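Local structure of ALKF (Bacillus cereus, 3ZBO) at residues E57-L62 against D89-G94; T183-Y188 against E221-E226. The protein probably binds branched DNA such as Holliday junctions and is related to the HEAT-like repeat DNA glycosylases AlkC and AlkD. All coordinates share one frame; numbering follows the deposited sequence. Where two conformers were deposited one is given.

Contact 1: E57-L62 against D89-G94; sequences ELAEEL and DRWIDG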
ATOM      1  N   GLU A  57     -15.548   7.370 -12.982  1.00 15.23           N
ATOM      2  CA  GLU A  57     -15.267   8.555 -13.766  1.00 14.37           C
ATOM      3  C   GLU A  57     -14.673   9.683 -12.916  1.00 14.19           C
ATOM      4  O   GLU A  57     -13.674  10.305 -13.321  1.00 14.51           O
ATOM      5  CB  GLU A  57     -16.545   8.990 -14.482  1.00 17.10           C
ATOM      6  CG  GLU A  57     -16.323  10.011 -15.564  1.00 16.91           C
ATOM      7  CD  GLU A  57     -16.053  11.407 -15.100  1.00 18.77           C
ATOM      8  OE1 GLU A  57     -16.712  11.802 -14.089  1.00 23.35           O
ATOM      9  OE2 GLU A  57     -15.173  12.090 -15.683  1.00 20.47           O
ATOM     10  N   LEU A  58     -15.308   9.927 -11.768  1.00 15.34           N
ATOM     11  CA  LEU A  58     -14.864  10.979 -10.892  1.00 14.96           C
ATOM     12  C   LEU A  58     -13.487  10.552 -10.308  1.00 13.22           C
ATOM     13  O   LEU A  58     -12.596  11.452 -10.233  1.00 14.24           O
ATOM     14  CB  LEU A  58     -15.832  11.088  -9.726  1.00 15.21           C
ATOM     15  CG  LEU A  58     -15.515  12.168  -8.718  1.00 17.51           C
ATOM     16  CD1 LEU A  58     -15.200  13.574  -9.298  1.00 21.19           C
ATOM     17  CD2 LEU A  58     -16.723  12.273  -7.713  1.00 19.06           C
ATOM     18  N   ALA A  59     -13.307   9.258 -10.047  1.00 14.24           N
ATOM     19  CA  ALA A  59     -12.006   8.806  -9.521  1.00 13.75           C
ATOM     20  C   ALA A  59     -10.926   9.125 -10.543  1.00 12.98           C
ATOM     21  O   ALA A  59      -9.810   9.622 -10.136  1.00 14.44           O
ATOM     22  CB  ALA A  59     -11.976   7.240  -9.226  1.00 14.57           C
ATOM     23  N   GLU A  60     -11.243   8.914 -11.803  1.00 13.24           N
ATOM     24  CA  GLU A  60     -10.229   9.214 -12.828  1.00 13.23           C
ATOM     25  C   GLU A  60      -9.869  10.656 -12.880  1.00 14.42           C
ATOM     26  O   GLU A  60      -8.655  11.009 -13.027  1.00 15.00           O
ATOM     27  CB  GLU A  60     -10.612   8.717 -14.229  1.00 13.21           C
ATOM     28  CG  GLU A  60     -10.692   7.229 -14.318  1.00 16.71           C
ATOM     29  CD  GLU A  60      -9.357   6.471 -14.313  1.00 18.44           C
ATOM     30  OE1 GLU A  60      -8.350   7.115 -14.578  1.00 17.66           O
ATOM     31  OE2 GLU A  60      -9.350   5.284 -14.129  1.00 19.20           O
ATOM     32  N   GLU A  61     -10.884  11.546 -12.818  1.00 13.28           N
ATOM     33  CA  GLU A  61     -10.546  12.953 -12.830  1.00 15.14           C
ATOM     34  C   GLU A  61      -9.749  13.404 -11.591  1.00 12.92           C
ATOM     35  O   GLU A  61      -8.836  14.246 -11.746  1.00 14.65           O
ATOM     36  CB  GLU A  61     -11.831  13.803 -12.928  1.00 15.23           C
ATOM     37  CG  GLU A  61     -12.572  13.590 -14.214  1.00 18.16           C
ATOM     38  CD  GLU A  61     -13.633  14.709 -14.452  1.00 22.23           C
ATOM     39  OE1 GLU A  61     -13.417  15.920 -14.148  1.00 21.69           O
ATOM     40  OE2 GLU A  61     -14.697  14.341 -15.035  1.00 22.75           O
ATOM     41  N   LEU A  62     -10.111  12.845 -10.455  1.00 12.95           N
ATOM     42  CA  LEU A  62      -9.409  13.205  -9.201  1.00 12.57           C
ATOM     43  C   LEU A  62      -7.988  12.665  -9.292  1.00 14.33           C
ATOM     44  O   LEU A  62      -7.031  13.415  -8.909  1.00 13.77           O
ATOM     45  CB  LEU A  62     -10.133  12.619  -7.996  1.00 14.55           C
ATOM     46  CG  LEU A  62     -11.470  13.294  -7.774  1.00 13.15           C
ATOM     47  CD1 LEU A  62     -12.186  12.493  -6.738  1.00 16.52           C
ATOM     48  CD2 LEU A  62     -11.280  14.705  -7.277  1.00 16.70           C
ATOM     49  N   ASP A  89      -2.119   0.062 -14.638  1.00 13.63           N
ATOM     50  CA  ASP A  89      -0.797   0.512 -15.074  1.00 14.37           C
ATOM     51  C   ASP A  89      -0.771   2.021 -15.245  1.00 13.29           C
ATOM     52  O   ASP A  89       0.209   2.680 -14.918  1.00 13.64           O
ATOM     53  CB  ASP A  89      -0.478  -0.157 -16.443  1.00 14.52           C
ATOM     54  CG  ASP A  89      -0.096  -1.634 -16.286  1.00 22.28           C
ATOM     55  OD1 ASP A  89       0.300  -1.985 -15.183  1.00 23.91           O
ATOM     56  OD2 ASP A  89      -0.242  -2.470 -17.221  1.00 26.04           O
ATOM     57  N   ARG A  90      -1.904   2.655 -15.676  1.00 12.28           N
ATOM     58  CA  ARG A  90      -1.929   4.118 -15.664  1.00 13.75           C
ATOM     59  C   ARG A  90      -1.778   4.711 -14.274  1.00 12.18           C
ATOM     60  O   ARG A  90      -1.023   5.669 -14.050  1.00 14.23           O
ATOM     61  CB  ARG A  90      -3.235   4.695 -16.290  1.00 14.46           C
ATOM     62  CG  ARG A  90      -3.329   4.363 -17.773  1.00 15.14           C
ATOM     63  CD  ARG A  90      -4.573   5.055 -18.447  1.00 16.34           C
ATOM     64  NE  ARG A  90      -5.810   4.524 -17.869  1.00 16.67           N
ATOM     65  CZ  ARG A  90      -6.543   5.053 -16.850  1.00 15.52           C
ATOM     66  NH1 ARG A  90      -6.207   6.173 -16.189  1.00 18.48           N
ATOM     67  NH2 ARG A  90      -7.598   4.383 -16.420  1.00 15.77           N
ATOM     68  N   TRP A  91      -2.496   4.110 -13.358  1.00 12.94           N
ATOM     69  CA  TRP A  91      -2.499   4.675 -11.984  1.00 12.91           C
ATOM     70  C   TRP A  91      -1.075   4.501 -11.388  1.00 12.85           C
ATOM     71  O   TRP A  91      -0.540   5.425 -10.797  1.00 12.60           O
ATOM     72  CB  TRP A  91      -3.542   3.953 -11.090  1.00 12.71           C
ATOM     73  CG  TRP A  91      -4.939   4.540 -11.293  1.00 12.38           C
ATOM     74  CD1 TRP A  91      -5.546   4.824 -12.479  1.00 19.05           C
ATOM     75  CD2 TRP A  91      -5.910   4.723 -10.268  1.00 13.18           C
ATOM     76  NE1 TRP A  91      -6.867   5.277 -12.211  1.00 17.15           N
ATOM     77  CE2 TRP A  91      -7.058   5.264 -10.864  1.00 15.15           C
ATOM     78  CE3 TRP A  91      -5.881   4.557  -8.889  1.00 13.93           C
ATOM     79  CZ2 TRP A  91      -8.245   5.568 -10.142  1.00 15.18           C
ATOM     80  CZ3 TRP A  91      -7.055   4.964  -8.117  1.00 16.59           C
ATOM     81  CH2 TRP A  91      -8.161   5.511  -8.768  1.00 15.22           C
ATOM     82  N   ILE A  92      -0.448   3.316 -11.579  1.00 12.84           N
ATOM     83  CA  ILE A  92       0.877   3.204 -10.977  1.00 11.52           C
ATOM     84  C   ILE A  92       1.875   4.142 -11.650  1.00 14.15           C
ATOM     85  O   ILE A  92       2.805   4.641 -10.991  1.00 13.57           O
ATOM     86  CB  ILE A  92       1.364   1.745 -10.944  1.00 12.99           C
ATOM     87  CG1 ILE A  92       2.501   1.517  -9.919  1.00 10.99           C
ATOM     88  CG2 ILE A  92       1.900   1.257 -12.359  1.00 12.96           C
ATOM     89  CD1 ILE A  92       2.089   1.836  -8.432  1.00 12.89           C
ATOM     90  N   ASP A  93       1.695   4.435 -12.943  1.00 12.67           N
ATOM     91  CA  ASP A  93       2.611   5.403 -13.581  1.00 14.33           C
ATOM     92  C   ASP A  93       2.506   6.768 -12.953  1.00 14.35           C
ATOM     93  O   ASP A  93       3.477   7.483 -13.004  1.00 17.44           O
ATOM     94  CB  ASP A  93       2.281   5.543 -15.084  1.00 13.53           C
ATOM     95  CG  ASP A  93       2.737   4.330 -15.901  1.00 21.08           C
ATOM     96  OD1 ASP A  93       3.511   3.508 -15.444  1.00 21.26           O
ATOM     97  OD2 ASP A  93       2.304   4.255 -17.099  1.00 27.70           O
ATOM     98  N   GLY A  94       1.359   7.116 -12.361  1.00 14.52           N
ATOM     99  CA  GLY A  94       1.232   8.387 -11.696  1.00 13.46           C
ATOM    100  C   GLY A  94       1.510   8.411 -10.196  1.00 12.39           C
ATOM    101  O   GLY A  94       1.488   9.476  -9.597  1.00 13.96           O
TER

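Contact 2: T183-Y188 against E221-E226; sequences TVAISY and ESIQKE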
ATOM      1  N   THR A 183       3.639  -9.495   7.490  1.00 11.69           N
ATOM      2  CA  THR A 183       2.236  -9.829   7.219  1.00 10.30           C
ATOM      3  C   THR A 183       2.125 -11.324   7.039  1.00 12.65           C
ATOM      4  O   THR A 183       1.139 -11.924   7.523  1.00 12.26           O
ATOM      5  CB  THR A 183       1.744  -9.082   5.966  1.00 11.33           C
ATOM      6  OG1 THR A 183       1.840  -7.678   6.234  1.00 12.31           O
ATOM      7  CG2 THR A 183       0.233  -9.412   5.793  1.00 13.69           C
ATOM      8  N   VAL A 184       3.065 -11.956   6.319  1.00 11.35           N
ATOM      9  CA  VAL A 184       3.013 -13.460   6.166  1.00 11.96           C
ATOM     10  C   VAL A 184       3.107 -14.052   7.584  1.00 12.58           C
ATOM     11  O   VAL A 184       2.344 -14.959   7.930  1.00 13.49           O
ATOM     12  CB  VAL A 184       4.147 -13.996   5.266  1.00 12.49           C
ATOM     13  CG1 VAL A 184       4.133 -15.567   5.345  1.00 13.90           C
ATOM     14  CG2 VAL A 184       3.898 -13.529   3.786  1.00 13.66           C
ATOM     15  N   ALA A 185       4.037 -13.553   8.409  1.00 12.02           N
ATOM     16  CA  ALA A 185       4.203 -14.216   9.750  1.00 12.02           C
ATOM     17  C   ALA A 185       2.962 -14.157  10.581  1.00 14.35           C
ATOM     18  O   ALA A 185       2.758 -15.086  11.416  1.00 16.54           O
ATOM     19  CB  ALA A 185       5.373 -13.568  10.423  1.00 13.89           C
ATOM     20  N   ILE A 186       2.202 -13.084  10.506  1.00 11.98           N
ATOM     21  CA  ILE A 186       1.010 -12.939  11.315  1.00 13.33           C
ATOM     22  C   ILE A 186      -0.247 -13.374  10.623  1.00 14.49           C
ATOM     23  O   ILE A 186      -1.131 -13.998  11.259  1.00 16.33           O
ATOM     24  CB  ILE A 186       0.938 -11.452  11.785  1.00 13.96           C
ATOM     25  CG1 ILE A 186       2.110 -11.110  12.679  1.00 15.35           C
ATOM     26  CG2 ILE A 186      -0.418 -11.225  12.516  1.00 15.00           C
ATOM     27  CD1 ILE A 186       2.373 -12.086  13.873  1.00 17.71           C
ATOM     28  N   SER A 187      -0.436 -13.059   9.340  1.00 12.89           N
ATOM     29  CA  SER A 187      -1.717 -13.283   8.691  1.00 13.79           C
ATOM     30  C   SER A 187      -1.785 -14.504   7.759  1.00 13.71           C
ATOM     31  O   SER A 187      -2.864 -14.753   7.256  1.00 16.48           O
ATOM     32  CB  SER A 187      -2.155 -12.043   7.907  1.00 14.55           C
ATOM     33  OG  SER A 187      -2.303 -10.914   8.800  1.00 16.67           O
ATOM     34  N   TYR A 188      -0.690 -15.201   7.561  1.00 12.86           N
ATOM     35  CA  TYR A 188      -0.671 -16.415   6.721  1.00 13.33           C
ATOM     36  C   TYR A 188      -0.044 -17.559   7.467  1.00 14.45           C
ATOM     37  O   TYR A 188       1.099 -17.923   7.299  1.00 15.19           O
ATOM     38  CB  TYR A 188       0.120 -16.078   5.424  1.00 13.19           C
ATOM     39  CG  TYR A 188      -0.075 -17.282   4.418  1.00 11.57           C
ATOM     40  CD1 TYR A 188      -1.285 -17.507   3.845  1.00 12.73           C
ATOM     41  CD2 TYR A 188       1.040 -18.069   4.135  1.00 15.15           C
ATOM     42  CE1 TYR A 188      -1.403 -18.631   2.906  1.00 14.67           C
ATOM     43  CE2 TYR A 188       1.002 -19.134   3.217  1.00 15.65           C
ATOM     44  CZ  TYR A 188      -0.269 -19.409   2.669  1.00 15.28           C
ATOM     45  OH  TYR A 188      -0.329 -20.477   1.805  1.00 17.32           O
ATOM     46  N   GLU A 221      11.163  -7.941  15.474  1.00 13.80           N
ATOM     47  CA  GLU A 221      10.559  -7.203  16.606  0.50 14.91           C
ATOM     48  C   GLU A 221       9.072  -6.985  16.375  1.00 15.37           C
ATOM     49  O   GLU A 221       8.214  -7.124  17.290  1.00 15.34           O
ATOM     50  CB  GLU A 221      11.258  -5.857  16.817  0.50 16.74           C
ATOM     51  CG  GLU A 221      10.699  -5.002  17.982  0.50 16.68           C
ATOM     52  CD  GLU A 221      11.403  -3.641  18.095  0.50 25.47           C
ATOM     53  OE1 GLU A 221      11.213  -2.679  17.277  0.50 28.80           O
ATOM     54  OE2 GLU A 221      12.211  -3.570  18.992  0.50 30.40           O
ATOM     55  N   SER A 222       8.745  -6.530  15.157  1.00 13.73           N
ATOM     56  CA  SER A 222       7.354  -6.131  14.836  0.50 14.47           C
ATOM     57  C   SER A 222       6.465  -7.382  14.931  1.00 13.99           C
ATOM     58  O   SER A 222       5.333  -7.321  15.470  1.00 14.43           O
ATOM     59  CB  SER A 222       7.274  -5.481  13.470  0.50 17.08           C
ATOM     60  OG  SER A 222       8.051  -4.312  13.517  0.50 18.63           O
ATOM     61  N   ILE A 223       6.982  -8.489  14.389  1.00 12.34           N
ATOM     62  CA  ILE A 223       6.236  -9.800  14.457  1.00 10.43           C
ATOM     63  C   ILE A 223       6.117 -10.207  15.927  1.00 13.37           C
ATOM     64  O   ILE A 223       5.006 -10.568  16.345  1.00 13.61           O
ATOM     65  CB  ILE A 223       6.988 -10.908  13.707  1.00 11.67           C
ATOM     66  CG1 ILE A 223       6.893 -10.634  12.222  1.00 12.33           C
ATOM     67  CG2 ILE A 223       6.504 -12.331  14.078  1.00 13.62           C
ATOM     68  CD1 ILE A 223       8.017 -11.391  11.518  1.00 15.13           C
ATOM     69  N   GLN A 224       7.189 -10.066  16.709  1.00 13.90           N
ATOM     70  CA  GLN A 224       7.068 -10.427  18.104  1.00 14.42           C
ATOM     71  C   GLN A 224       6.016  -9.610  18.846  1.00 14.51           C
ATOM     72  O   GLN A 224       5.273 -10.171  19.695  1.00 14.50           O
ATOM     73  CB  GLN A 224       8.450 -10.342  18.804  1.00 17.11           C
ATOM     74  CG  GLN A 224       8.375 -10.809  20.287  1.00 17.72           C
ATOM     75  CD  GLN A 224       7.997 -12.311  20.370  1.00 21.84           C
ATOM     76  OE1 GLN A 224       7.051 -12.697  21.034  1.00 27.85           O
ATOM     77  NE2 GLN A 224       8.734 -13.136  19.643  1.00 27.93           N
ATOM     78  N   LYS A 225       5.883  -8.327  18.526  1.00 13.44           N
ATOM     79  CA  LYS A 225       4.863  -7.462  19.195  1.00 15.21           C
ATOM     80  C   LYS A 225       3.485  -7.994  18.876  1.00 14.61           C
ATOM     81  O   LYS A 225       2.604  -7.943  19.736  1.00 14.05           O
ATOM     82  CB  LYS A 225       5.055  -5.964  18.837  1.00 19.72           C
ATOM     83  CG  LYS A 225       6.289  -5.479  19.449  1.00 24.68           C
ATOM     84  CD  LYS A 225       6.624  -4.022  19.077  1.00 28.30           C
ATOM     85  CE  LYS A 225       8.021  -3.671  19.664  1.00 35.94           C
ATOM     86  NZ  LYS A 225       8.289  -2.214  19.538  1.00 38.06           N
ATOM     87  N   GLU A 226       3.255  -8.418  17.636  1.00 11.99           N
ATOM     88  CA  GLU A 226       1.970  -8.966  17.319  1.00 12.58           C
ATOM     89  C   GLU A 226       1.693 -10.286  17.987  1.00 14.35           C
ATOM     90  O   GLU A 226       0.581 -10.472  18.484  1.00 13.29           O
ATOM     91  CB  GLU A 226       1.834  -9.127  15.782  1.00 15.82           C
ATOM     92  CG  GLU A 226       1.852  -7.729  15.065  1.00 19.20           C
ATOM     93  CD  GLU A 226       0.477  -7.133  14.965  1.00 34.76           C
ATOM     94  OE1 GLU A 226      -0.114  -6.688  15.992  1.00 28.58           O
ATOM     95  OE2 GLU A 226      -0.024  -7.092  13.819  1.00 42.26           O
TER

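Contact 1: E57-L62 against D89-G94
Two near-parallel helices of the HEAT-like repeat fold of the AlkD-like family are bridged here by Glu60 of helix 56-63, whose carboxylate reaches both Arg90 and Trp91 of helix 85-94. The segment axes come no closer than 12.3 Å, at an angle of 27°, too wide for their backbones to pack, and long side chains span the gap. Arg90 grips the carboxylate end-on, NH1 to Glu60 OE1 at 2.8 Å and NH2 to Glu60 OE2 at 3.0 Å, the second bond nearly straight. The two flat groups are not coplanar: the oxygens lie at the edge of the guanidinium, while the carboxylate is rotated 53° out of its plane. Trp91 NE1 donates to Glu60 OE2 at 3.1 Å and more weakly to Glu60 OE1. OE2 takes Trp91 NE1 from one face of the carboxylate plane and Arg90 NH2 from the other. A bend at chi2 of Glu60 (-74°) turns the carboxylate across to the indole edge. Beside it, Ala59 CB meets the rim of the same ring at CZ2, 4.2 Å away, and Tyr63 stacks on Trp91. Gln56 NE2 also bonds Glu60 OE2, and Asp87 shares the Arg90 charge. The carboxylate in turn gives the indole N-H of buried Trp91 an acceptor; with this many donors it is probably held as the anion and restricted in rotation.

Contact 2: T183-Y188 against E221-E226
Ile186 lays the end of its side chain against the stem of Glu226, and Ala185 fits its methyl against Ile223; these two pairings form the dense part of the contact. CD1 of Ile186 lies 3.6 Å from Glu226 CB, and its CG1 is almost as near, the two side chains crossing at about a right angle. The same CD1 also reaches Ile223, 4.1 Å from its CG2 branch. Ile186 gets there with CG1 beside its own backbone N (chi1 -64°) and a second bend at chi2 (-51°) that brings CD1 within touch of both Ile223 and Glu226. Ala185 CB sits 3.6 Å from Ile223 CD1 and is touched by CG1 and CG2 as well, so the methyl rests along the branched chain rather than at one end of it. Such a short side chain lets the backbones come close, with Ala185 CA 6.8 Å from Ile223 CA. The geometry is that of nearly parallel helices, the segment axes approaching to 9.8 Å at 15°, and it joins the C-terminal end of helix 171-187 to helix 219-228, which follows the small antiparallel sheet of this helical-repeat protein. Helix 192-202 continues the apolar layer, its Ala195 touching Ala185 and its Val196 and Ala199 touching Ile223. No hydrogen bond joins the two segments. Glu226 lends only its aliphatic part, and its carboxylate is held by Arg236 at OE2 and Arg229 at OE1, which probably keep this buried acid ionised. On the exposed side of helix 219-228 the packing gives way to charge: Lys225, its chain extended beyond CB, leads away from helix 171-187 toward Glu221.

From the N terminus, the chain first runs through helix 56-63, and contact 1 closes when helix 85-94 returns beside it after an excursion through helix 68-77. Helices 98-110, 115-124, 128-144 and 152-165 follow before contact 2 opens on helix 171-187. That second loop passes through helix 192-202 and the hairpin of strands 204-207 and 215-218, then closes at helix 219-228. The two loops are in series, neither nested nor crossed. The centres of contact 1 and contact 2 lie 32 Å apart on opposite sides of the chain's centre, and their nearest atoms are about 17 Å apart. Contact 1 thus ties together early helices, and contact 2 late ones, of the same DNA alkylation repair enzyme fold.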